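Local coordinates for protein cyclase (Uncultured organism, PDB 5IBZ) that probably acts as an arylformamidase-like enzyme of the cyclase family and binds acetylphosphate in this crystal, at residues L55-D60 against I282-E287; H74-T79 against A100-Y105; G110-D115 against S315-I320. All coordinates share one frame; numbering follows the deposited sequence.

Contact 1: residues L55-D60 against I282-E287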
loop_
_atom_site.group_PDB
_atom_site.type_symbol
_atom_site.label_atom_id
_atom_site.label_comp_id
_atom_site.label_asym_id
_atom_site.label_seq_id
_atom_site.Cartn_x
_atom_site.Cartn_y
_atom_site.Cartn_z
ATOM N N LEU B 55 -2.569 -23.950 -9.335
ATOM C CA LEU B 55 -3.862 -23.500 -9.826
ATOM C C LEU B 55 -4.048 -22.007 -9.580
ATOM O O LEU B 55 -5.175 -21.525 -9.477
ATOM C CB LEU B 55 -5.001 -24.303 -9.163
ATOM C CG LEU B 55 -4.763 -25.820 -9.131
ATOM C CD1 LEU B 55 -5.974 -26.506 -8.501
ATOM C CD2 LEU B 55 -4.531 -26.387 -10.513
ATOM N N ALA B 56 -2.945 -21.283 -9.493
ATOM C CA ALA B 56 -2.990 -19.835 -9.317
ATOM C C ALA B 56 -2.740 -19.065 -10.605
ATOM O O ALA B 56 -1.972 -19.496 -11.468
ATOM C CB ALA B 56 -1.973 -19.408 -8.272
ATOM N N ILE B 57 -3.359 -17.902 -10.697
ATOM C CA ILE B 57 -2.926 -16.897 -11.674
ATOM C C ILE B 57 -1.758 -16.111 -11.078
ATOM O O ILE B 57 -1.566 -16.072 -9.857
ATOM C CB ILE B 57 -4.053 -15.934 -12.081
ATOM C CG1 ILE B 57 -4.614 -15.141 -10.898
ATOM C CG2 ILE B 57 -5.150 -16.690 -12.788
ATOM C CD1 ILE B 57 -5.318 -13.845 -11.333
ATOM N N PRO B 58 -0.975 -15.467 -11.942
ATOM C CA PRO B 58 0.106 -14.648 -11.384
ATOM C C PRO B 58 -0.424 -13.464 -10.603
ATOM O O PRO B 58 -1.387 -12.803 -11.055
ATOM C CB PRO B 58 0.893 -14.194 -12.619
ATOM C CG PRO B 58 -0.025 -14.384 -13.771
ATOM C CD PRO B 58 -0.949 -15.524 -13.404
ATOM N N ILE B 59 0.194 -13.206 -9.454
ATOM C CA ILE B 59 -0.073 -11.993 -8.685
ATOM C C ILE B 59 0.732 -10.861 -9.302
ATOM O O ILE B 59 1.955 -10.780 -9.129
ATOM C CB ILE B 59 0.280 -12.148 -7.218
ATOM C CG1 ILE B 59 -0.557 -13.284 -6.597
ATOM C CG2 ILE B 59 0.063 -10.829 -6.469
ATOM C CD1 ILE B 59 -0.325 -13.541 -5.148
ATOM N N ASP B 60 0.027 -10.001 -10.016
ATOM C CA ASP B 60 0.608 -8.857 -10.685
ATOM C C ASP B 60 -0.538 -7.894 -10.980
ATOM O O ASP B 60 -1.662 -8.117 -10.508
ATOM C CB ASP B 60 1.398 -9.258 -11.946
ATOM C CG ASP B 60 0.545 -9.924 -13.029
ATOM O OD1 ASP B 60 -0.661 -9.627 -13.143
ATOM O OD2 ASP B 60 1.109 -10.756 -13.779
ATOM N N ILE B 282 -11.105 -17.168 -9.124
ATOM C CA ILE B 282 -9.962 -16.836 -9.994
ATOM C C ILE B 282 -8.838 -17.881 -9.903
ATOM O O ILE B 282 -7.639 -17.590 -9.986
ATOM C CB ILE B 282 -9.372 -15.411 -9.713
ATOM C CG1 ILE B 282 -10.466 -14.435 -9.231
ATOM C CG2 ILE B 282 -8.724 -14.917 -10.998
ATOM C CD1 ILE B 282 -10.009 -12.983 -9.103
ATOM N N TRP B 283 -9.228 -19.139 -9.794
ATOM C CA TRP B 283 -8.262 -20.221 -9.921
ATOM C C TRP B 283 -7.944 -20.448 -11.402
ATOM O O TRP B 283 -8.705 -20.025 -12.281
ATOM C CB TRP B 283 -8.800 -21.510 -9.263
ATOM C CG TRP B 283 -8.943 -21.451 -7.755
ATOM C CD1 TRP B 283 -9.269 -20.365 -6.998
ATOM C CD2 TRP B 283 -8.771 -22.538 -6.836
ATOM N NE1 TRP B 283 -9.315 -20.704 -5.661
ATOM C CE2 TRP B 283 -9.009 -22.034 -5.537
ATOM C CE3 TRP B 283 -8.423 -23.885 -6.984
ATOM C CZ2 TRP B 283 -8.935 -22.835 -4.406
ATOM C CZ3 TRP B 283 -8.350 -24.680 -5.854
ATOM C CH2 TRP B 283 -8.599 -24.155 -4.589
ATOM N N TRP B 284 -6.807 -21.087 -11.679
ATOM C CA TRP B 284 -6.341 -21.347 -13.038
ATOM C C TRP B 284 -6.299 -22.842 -13.252
ATOM O O TRP B 284 -5.504 -23.544 -12.618
ATOM C CB TRP B 284 -4.950 -20.750 -13.281
ATOM C CG TRP B 284 -4.496 -20.977 -14.695
ATOM C CD1 TRP B 284 -3.696 -21.987 -15.151
ATOM C CD2 TRP B 284 -4.844 -20.189 -15.839
ATOM N NE1 TRP B 284 -3.528 -21.878 -16.514
ATOM C CE2 TRP B 284 -4.222 -20.781 -16.958
ATOM C CE3 TRP B 284 -5.633 -19.040 -16.030
ATOM C CZ2 TRP B 284 -4.344 -20.247 -18.245
ATOM C CZ3 TRP B 284 -5.751 -18.519 -17.305
ATOM C CH2 TRP B 284 -5.116 -19.129 -18.396
ATOM N N LEU B 285 -7.165 -23.339 -14.135
ATOM C CA LEU B 285 -7.399 -24.771 -14.230
ATOM C C LEU B 285 -7.047 -25.391 -15.575
ATOM O O LEU B 285 -7.244 -26.589 -15.770
ATOM C CB LEU B 285 -8.876 -25.044 -13.912
ATOM C CG LEU B 285 -9.310 -24.571 -12.518
ATOM C CD1 LEU B 285 -10.782 -24.852 -12.282
ATOM C CD2 LEU B 285 -8.465 -25.201 -11.423
ATOM N N GLU B 286 -6.550 -24.583 -16.510
ATOM C CA GLU B 286 -6.335 -25.062 -17.872
ATOM C C GLU B 286 -5.362 -26.236 -17.951
ATOM O O GLU B 286 -5.610 -27.213 -18.676
ATOM C CB GLU B 286 -5.827 -23.927 -18.770
ATOM C CG GLU B 286 -5.873 -24.341 -20.258
ATOM C CD GLU B 286 -5.491 -23.240 -21.233
ATOM O OE1 GLU B 286 -5.702 -22.056 -20.932
ATOM O OE2 GLU B 286 -4.990 -23.572 -22.328
ATOM N N GLU B 287 -4.233 -26.156 -17.258
ATOM C CA GLU B 287 -3.231 -27.230 -17.370
ATOM C C GLU B 287 -3.618 -28.468 -16.577
ATOM O O GLU B 287 -3.372 -29.599 -17.019
ATOM C CB GLU B 287 -1.851 -26.736 -16.932
ATOM C CG GLU B 287 -1.118 -26.008 -18.058
ATOM C CD GLU B 287 -1.885 -24.805 -18.588
ATOM O OE1 GLU B 287 -2.399 -24.880 -19.734
ATOM O OE2 GLU B 287 -1.968 -23.783 -17.867
#
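Leu55 O is gripped by two groups of residues 282-287. Trp284 N donates a nearly straight hydrogen bond to it at 2.8 Å, coming from well above the carbonyl plane. Trp283 CA adds a C-H...O contact. In return, Leu55 CA lies 3.2 Å from Trp284 O, so the two backbones touch in both directions. Hydrophobic side chains flank this link. Leu55 CG lies anti to its carbonyl carbon, beside the backbone N (chi1 -46°). Beyond it, Leu55 CD1 touches Trp283 CE3 at 3.9 Å, obliquely to the ring, and also reaches Leu285 CD2. Trp283 NE1 points elsewhere and donates to Gln113 O.

The contact joins two stretches that leave the central mixed sheet. Residues 55-60 follow strand 52-54, at one edge of the sheet within this chain. Residues 282-287 lead from strand 278-281 into helix 286-295. Ile282 has a left-handed backbone conformation just past its strand, and its side chain is about 7 Å from the bound acetylphosphate.

Ile57 meets residues 282-287 with two branches. Its CD1 touches Ile282 CG2 at 3.6 Å. Its CG2 touches Trp284 CE3 at 4.0 Å, and these two side chains cross at about a right angle. Ala56 O lies 3.7 Å from Trp284 CB. The indole of Trp284 is anchored at its far side within its own segment. Trp284 NE1 donates to Glu287 OE2 at 2.8 Å, in the ring plane and almost straight (170°), which restrains the ring's rotation. Glu286 N lies over one face of this ring, toward the rim. Thr112 OG1 is hydrogen-bonded to both Ile57 N and Ile282 O, a second polar tie between the segments. On the side of Ala56 and Pro58, Tyr308 and Pro310 of the second subunit pack against the loop.

Contact 2: residues H74-T79 against A100-Y105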
loop_
_atom_site.group_PDB
_atom_site.type_symbol
_atom_site.label_atom_id
_atom_site.label_comp_id
_atom_site.label_asym_id
_atom_site.label_seq_id
_atom_site.Cartn_x
_atom_site.Cartn_y
_atom_site.Cartn_z
ATOM N N HIS B 74 2.997 -4.863 -7.064
ATOM C CA HIS B 74 4.318 -5.286 -6.573
ATOM C C HIS B 74 5.319 -4.160 -6.805
ATOM O O HIS B 74 5.367 -3.577 -7.889
ATOM C CB HIS B 74 4.731 -6.570 -7.313
ATOM C CG HIS B 74 6.126 -7.054 -7.043
ATOM N ND1 HIS B 74 7.009 -7.362 -8.060
ATOM C CD2 HIS B 74 6.753 -7.389 -5.891
ATOM C CE1 HIS B 74 8.135 -7.820 -7.539
ATOM N NE2 HIS B 74 8.008 -7.840 -6.224
ATOM N N THR B 75 6.076 -3.802 -5.772
ATOM C CA THR B 75 7.165 -2.834 -5.942
ATOM C C THR B 75 8.400 -3.329 -5.225
ATOM O O THR B 75 8.313 -4.064 -4.239
ATOM C CB THR B 75 6.820 -1.404 -5.408
ATOM O OG1 THR B 75 6.438 -1.467 -4.029
ATOM C CG2 THR B 75 5.692 -0.749 -6.216
HETATM N N MSE B 76 9.553 -2.921 -5.737
HETATM C CA MSE B 76 10.815 -3.251 -5.100
HETATM C C MSE B 76 11.246 -2.146 -4.140
HETATM O O MSE B 76 10.995 -0.954 -4.362
HETATM C CB MSE B 76 11.916 -3.473 -6.153
HETATM C CG MSE B 76 11.583 -4.427 -7.283
HETATM SE SE MSE B 76 11.550 -6.327 -6.879
HETATM C CE MSE B 76 13.414 -6.586 -6.559
ATOM N N GLU B 77 11.928 -2.545 -3.069
ATOM C CA GLU B 77 12.558 -1.626 -2.142
ATOM C C GLU B 77 14.047 -1.424 -2.501
ATOM O O GLU B 77 14.594 -0.339 -2.350
ATOM C CB GLU B 77 12.402 -2.166 -0.712
ATOM C CG GLU B 77 13.080 -1.343 0.342
ATOM C CD GLU B 77 12.420 -0.009 0.574
ATOM O OE1 GLU B 77 11.281 0.176 0.114
ATOM O OE2 GLU B 77 13.049 0.861 1.206
ATOM N N ILE B 78 14.690 -2.487 -2.978
ATOM C CA ILE B 78 16.071 -2.424 -3.447
ATOM C C ILE B 78 16.241 -3.570 -4.446
ATOM O O ILE B 78 15.579 -4.597 -4.328
ATOM C CB ILE B 78 17.087 -2.487 -2.279
ATOM C CG1 ILE B 78 18.519 -2.401 -2.807
ATOM C CG2 ILE B 78 16.904 -3.715 -1.467
ATOM C CD1 ILE B 78 19.310 -1.312 -2.158
ATOM N N THR B 79 17.060 -3.339 -5.467
ATOM C CA THR B 79 17.161 -4.222 -6.624
ATOM C C THR B 79 18.596 -4.450 -7.041
ATOM O O THR B 79 19.483 -3.735 -6.614
ATOM C CB THR B 79 16.474 -3.633 -7.874
ATOM O OG1 THR B 79 17.296 -2.568 -8.371
ATOM C CG2 THR B 79 15.092 -3.128 -7.576
ATOM N N ALA B 100 18.122 -7.911 -2.662
ATOM C CA ALA B 100 16.944 -7.291 -3.255
ATOM C C ALA B 100 15.773 -7.606 -2.339
ATOM O O ALA B 100 15.654 -8.736 -1.853
ATOM C CB ALA B 100 16.676 -7.817 -4.659
ATOM N N ASP B 101 14.901 -6.617 -2.130
ATOM C CA ASP B 101 13.748 -6.699 -1.209
ATOM C C ASP B 101 12.535 -6.139 -1.935
ATOM O O ASP B 101 12.690 -5.233 -2.769
ATOM C CB ASP B 101 13.957 -5.846 0.055
ATOM C CG ASP B 101 14.562 -6.592 1.232
ATOM O OD1 ASP B 101 14.995 -7.744 1.091
ATOM O OD2 ASP B 101 14.612 -5.978 2.329
ATOM N N ASP B 102 11.336 -6.600 -1.591
ATOM C CA ASP B 102 10.148 -6.074 -2.252
ATOM C C ASP B 102 8.897 -6.103 -1.361
ATOM O O ASP B 102 8.924 -6.589 -0.209
ATOM C CB ASP B 102 9.917 -6.805 -3.595
ATOM C CG ASP B 102 9.912 -8.336 -3.491
ATOM O OD1 ASP B 102 10.096 -8.907 -2.391
ATOM O OD2 ASP B 102 9.693 -8.980 -4.549
ATOM N N TYR B 103 7.828 -5.510 -1.908
ATOM C CA TYR B 103 6.581 -5.218 -1.215
ATOM C C TYR B 103 5.390 -5.534 -2.114
ATOM O O TYR B 103 5.497 -5.559 -3.339
ATOM C CB TYR B 103 6.511 -3.726 -0.822
ATOM C CG TYR B 103 7.228 -3.390 0.455
ATOM C CD1 TYR B 103 8.623 -3.307 0.502
ATOM C CD2 TYR B 103 6.517 -3.173 1.633
ATOM C CE1 TYR B 103 9.279 -3.031 1.673
ATOM C CE2 TYR B 103 7.176 -2.876 2.804
ATOM C CZ TYR B 103 8.550 -2.823 2.826
ATOM O OH TYR B 103 9.186 -2.524 4.003
ATOM N N ILE B 104 4.232 -5.758 -1.502
ATOM C CA ILE B 104 3.005 -5.884 -2.257
ATOM C C ILE B 104 1.885 -5.125 -1.548
ATOM O O ILE B 104 1.826 -5.090 -0.307
ATOM C CB ILE B 104 2.609 -7.366 -2.440
ATOM C CG1 ILE B 104 1.460 -7.513 -3.439
ATOM C CG2 ILE B 104 2.229 -7.997 -1.118
ATOM C CD1 ILE B 104 1.916 -7.925 -4.810
ATOM N N TYR B 105 1.038 -4.478 -2.352
ATOM C CA TYR B 105 -0.250 -3.943 -1.906
ATOM C C TYR B 105 -1.301 -4.696 -2.680
ATOM O O TYR B 105 -1.304 -4.654 -3.897
ATOM C CB TYR B 105 -0.400 -2.440 -2.182
ATOM C CG TYR B 105 -1.652 -1.835 -1.578
ATOM C CD1 TYR B 105 -1.819 -1.769 -0.210
ATOM C CD2 TYR B 105 -2.659 -1.329 -2.377
ATOM C CE1 TYR B 105 -2.968 -1.199 0.348
ATOM C CE2 TYR B 105 -3.797 -0.763 -1.830
ATOM C CZ TYR B 105 -3.939 -0.693 -0.475
ATOM O OH TYR B 105 -5.069 -0.125 0.101
#
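His74 reaches across to Asp102, two residues along the neighbouring strand from its own partner Ile104. Its CB rests against Ile104 CD1 at 4.0 Å. A chi1 of 173° sets CG anti to the backbone N, and the ring continues from there to Asp102. Farther out, His74 CD2 passes 3.4 Å from Tyr103 O, which lies at the ring edge. At the tip, His74 NE2 donates a hydrogen bond of 2.6 Å to Asp102 OD2. The acceptor is in the ring plane, but the donor meets OD2 on its anti side, tilted from the carboxylate plane. Ring and carboxylate planes are 71° apart. Met76, here selenomethionine, lies on the same face, with SE 3.7 Å from Asp102 CB.

The backbones form an antiparallel two-stranded arm. Thr75 and Tyr103 are a hydrogen-bonded pair; Tyr103 N to Thr75 O is 2.8 Å. A classic beta bulge follows, where Glu77 and Ile78 both face Asp101. Asp101 O takes Glu77 N at 2.8 Å and, weakly, Ile78 N at 3.4 Å. Within the bulge, Glu77 CB touches the edge of the Tyr103 ring.

The arm serves the assembly. Tyr103 to Tyr105 pair with a strand of the second subunit, and Asp101 forms a salt bridge with Arg69 of that subunit, a residue of the acetylphosphate pocket. Asp102 OD1 and OD2 also accept bonds from Gln109 and Val313 of the second subunit. With His74 that makes three N-H donors on one buried carboxylate, which probably keeps Asp102 ionised and is consistent with the proton staying on His74 NE2.

Contact 3: residues G110-D115 against S315-I320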
loop_
_atom_site.group_PDB
_atom_site.type_symbol
_atom_site.label_atom_id
_atom_site.label_comp_id
_atom_site.label_asym_id
_atom_site.label_seq_id
_atom_site.Cartn_x
_atom_site.Cartn_y
_atom_site.Cartn_z
ATOM N N GLY B 110 -8.170 -10.042 -4.447
ATOM C CA GLY B 110 -7.654 -9.468 -5.677
ATOM C C GLY B 110 -6.994 -10.425 -6.654
ATOM O O GLY B 110 -6.538 -9.990 -7.700
ATOM N N SER B 111 -6.961 -11.711 -6.322
ATOM C CA SER B 111 -6.275 -12.710 -7.134
ATOM C C SER B 111 -6.902 -14.081 -6.867
ATOM O O SER B 111 -8.001 -14.162 -6.338
ATOM C CB SER B 111 -4.771 -12.712 -6.833
ATOM O OG SER B 111 -4.035 -13.425 -7.814
ATOM N N THR B 112 -6.221 -15.164 -7.232
ATOM C CA THR B 112 -6.624 -16.495 -6.788
ATOM C C THR B 112 -6.871 -16.439 -5.281
ATOM O O THR B 112 -6.033 -15.946 -4.534
ATOM C CB THR B 112 -5.547 -17.530 -7.133
ATOM O OG1 THR B 112 -5.321 -17.509 -8.556
ATOM C CG2 THR B 112 -5.949 -18.902 -6.664
ATOM N N GLN B 113 -8.020 -16.938 -4.839
ATOM C CA GLN B 113 -8.461 -16.659 -3.477
ATOM C C GLN B 113 -9.373 -17.711 -2.887
ATOM O O GLN B 113 -10.058 -18.444 -3.615
ATOM C CB GLN B 113 -9.200 -15.309 -3.440
ATOM C CG GLN B 113 -10.577 -15.339 -4.118
ATOM C CD GLN B 113 -11.125 -13.954 -4.367
ATOM O OE1 GLN B 113 -12.020 -13.472 -3.681
ATOM N NE2 GLN B 113 -10.540 -13.289 -5.323
ATOM N N TRP B 114 -9.382 -17.739 -1.558
ATOM C CA TRP B 114 -10.516 -18.243 -0.770
ATOM C C TRP B 114 -11.218 -17.046 -0.157
ATOM O O TRP B 114 -10.559 -16.102 0.297
ATOM C CB TRP B 114 -10.109 -19.158 0.377
ATOM C CG TRP B 114 -9.761 -20.543 0.034
ATOM C CD1 TRP B 114 -8.566 -21.139 0.253
ATOM C CD2 TRP B 114 -10.609 -21.545 -0.543
ATOM N NE1 TRP B 114 -8.605 -22.449 -0.149
ATOM C CE2 TRP B 114 -9.844 -22.728 -0.645
ATOM C CE3 TRP B 114 -11.921 -21.560 -0.989
ATOM C CZ2 TRP B 114 -10.347 -23.893 -1.186
ATOM C CZ3 TRP B 114 -12.431 -22.728 -1.505
ATOM C CH2 TRP B 114 -11.640 -23.880 -1.611
ATOM N N ASP B 115 -12.538 -17.124 -0.105
ATOM C CA ASP B 115 -13.350 -16.178 0.648
ATOM C C ASP B 115 -13.765 -16.839 1.931
ATOM O O ASP B 115 -14.276 -17.959 1.918
ATOM C CB ASP B 115 -14.566 -15.757 -0.153
ATOM C CG ASP B 115 -14.182 -15.113 -1.477
ATOM O OD1 ASP B 115 -13.057 -14.566 -1.578
ATOM O OD2 ASP B 115 -14.999 -15.178 -2.422
ATOM N N SER B 315 -8.223 -14.806 1.638
ATOM C CA SER B 315 -6.786 -14.885 1.469
ATOM C C SER B 315 -6.408 -15.208 0.043
ATOM O O SER B 315 -7.106 -15.988 -0.601
ATOM C CB SER B 315 -6.221 -15.979 2.355
ATOM O OG SER B 315 -4.826 -16.096 2.179
ATOM N N PRO B 316 -5.284 -14.658 -0.434
ATOM C CA PRO B 316 -4.650 -15.207 -1.629
ATOM C C PRO B 316 -4.059 -16.558 -1.319
ATOM O O PRO B 316 -3.862 -16.930 -0.157
ATOM C CB PRO B 316 -3.561 -14.178 -1.983
ATOM C CG PRO B 316 -3.316 -13.448 -0.768
ATOM C CD PRO B 316 -4.554 -13.489 0.084
ATOM N N LEU B 317 -3.817 -17.324 -2.364
ATOM C CA LEU B 317 -3.137 -18.593 -2.178
ATOM C C LEU B 317 -2.565 -19.085 -3.486
ATOM O O LEU B 317 -2.783 -18.501 -4.536
ATOM C CB LEU B 317 -4.076 -19.627 -1.591
ATOM C CG LEU B 317 -5.143 -20.133 -2.543
ATOM C CD1 LEU B 317 -5.521 -21.574 -2.129
ATOM C CD2 LEU B 317 -6.362 -19.267 -2.494
ATOM N N ASN B 318 -1.792 -20.164 -3.365
ATOM C CA ASN B 318 -1.288 -20.891 -4.512
ATOM C C ASN B 318 -1.709 -22.343 -4.334
ATOM O O ASN B 318 -0.987 -23.148 -3.753
ATOM C CB ASN B 318 0.220 -20.758 -4.623
ATOM C CG ASN B 318 0.763 -21.475 -5.809
ATOM O OD1 ASN B 318 0.017 -21.928 -6.662
ATOM N ND2 ASN B 318 2.071 -21.610 -5.865
ATOM N N PRO B 319 -2.916 -22.678 -4.791
ATOM C CA PRO B 319 -3.347 -24.078 -4.605
ATOM C C PRO B 319 -2.518 -25.038 -5.452
ATOM O O PRO B 319 -2.345 -24.761 -6.652
ATOM C CB PRO B 319 -4.811 -24.066 -5.080
ATOM C CG PRO B 319 -5.123 -22.626 -5.431
ATOM C CD PRO B 319 -3.818 -21.945 -5.676
ATOM N N ILE B 320 -2.010 -26.127 -4.863
ATOM C CA ILE B 320 -1.271 -27.136 -5.618
ATOM C C ILE B 320 -2.069 -28.434 -5.686
ATOM O O ILE B 320 -2.415 -28.996 -4.644
ATOM C CB ILE B 320 0.094 -27.443 -4.990
ATOM C CG1 ILE B 320 0.891 -26.167 -4.699
ATOM C CG2 ILE B 320 0.898 -28.366 -5.919
ATOM C CD1 ILE B 320 1.198 -25.304 -5.926
HETATM O O HOH W 1 -3.478 -15.440 -4.704
#
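The Trp114 indole meets Leu317 obliquely. Leu317 CD1 lies 3.8 Å from Trp114 NE1 and about as far from Trp114 CD1. Two other rings adjoin the indole: Trp283 edge-to-face and Phe155 at about 35°. Trp114 NE1 donates a hydrogen bond to Ala304 O. The flat amide of Gln113 turns back on its own segment; its NE2 donates to Ser111 O at 2.9 Å, close to the plane of both groups.

Leu317 CG sits between the backbone N and the carbonyl carbon (chi1 72°). The CD2 branch beyond it comes down on the backbone, with Leu317 CD2 only 3.4 Å from Gln113 C, a tight fit. Thr112 and Pro319 meet tip to tip, CG2 to CD at 3.8 Å.

The backbones join strand 113-115 to strand 314-316, one of the two outermost strands of the central mixed sheet within this chain. Trp114 and Ser315 form an antiparallel hydrogen-bonded pair, with Trp114 N to Ser315 O at 3.0 Å and a matching bond in return. Pro316 pairs with Gln113 at a non-hydrogen-bonded position, so no bond of this pair needs the N-H that proline lacks. Asp115, which follows Trp114, touches the bound acetylphosphate.

Past this pair the strands part and a water enters. It donates to Thr112 O at 2.6 Å and accepts from Leu317 N at 3.0 Å. The direct bond from Leu317 N to Thr112 O is weak at 3.4 Å, so the water probably carries much of the link and keeps both buried groups satisfied.

Overall arrangement
Contacts 1 and 3 are neighbours in the body of the subunit, with centres about 9 Å apart. They share the Thr112 hydroxyl, Leu55 N is probably hydrogen-bonded to Pro319 O, and their segments alternate along the chain. Contact 2 is also buried, but by other subunits: it lies about 26 Å from the chain centre, on an arm reaching into the assembly. Contact 1 is mainly loop packing with one direct backbone bond. Contact 3 pairs two strands of the sheet and includes a water. Contact 2 has the longest strand pairing, and a histidine-carboxylate bond crosses it. Ile59 CG2 on Ile104 CD1 joins contacts 1 and 2; contacts 2 and 3 do not touch.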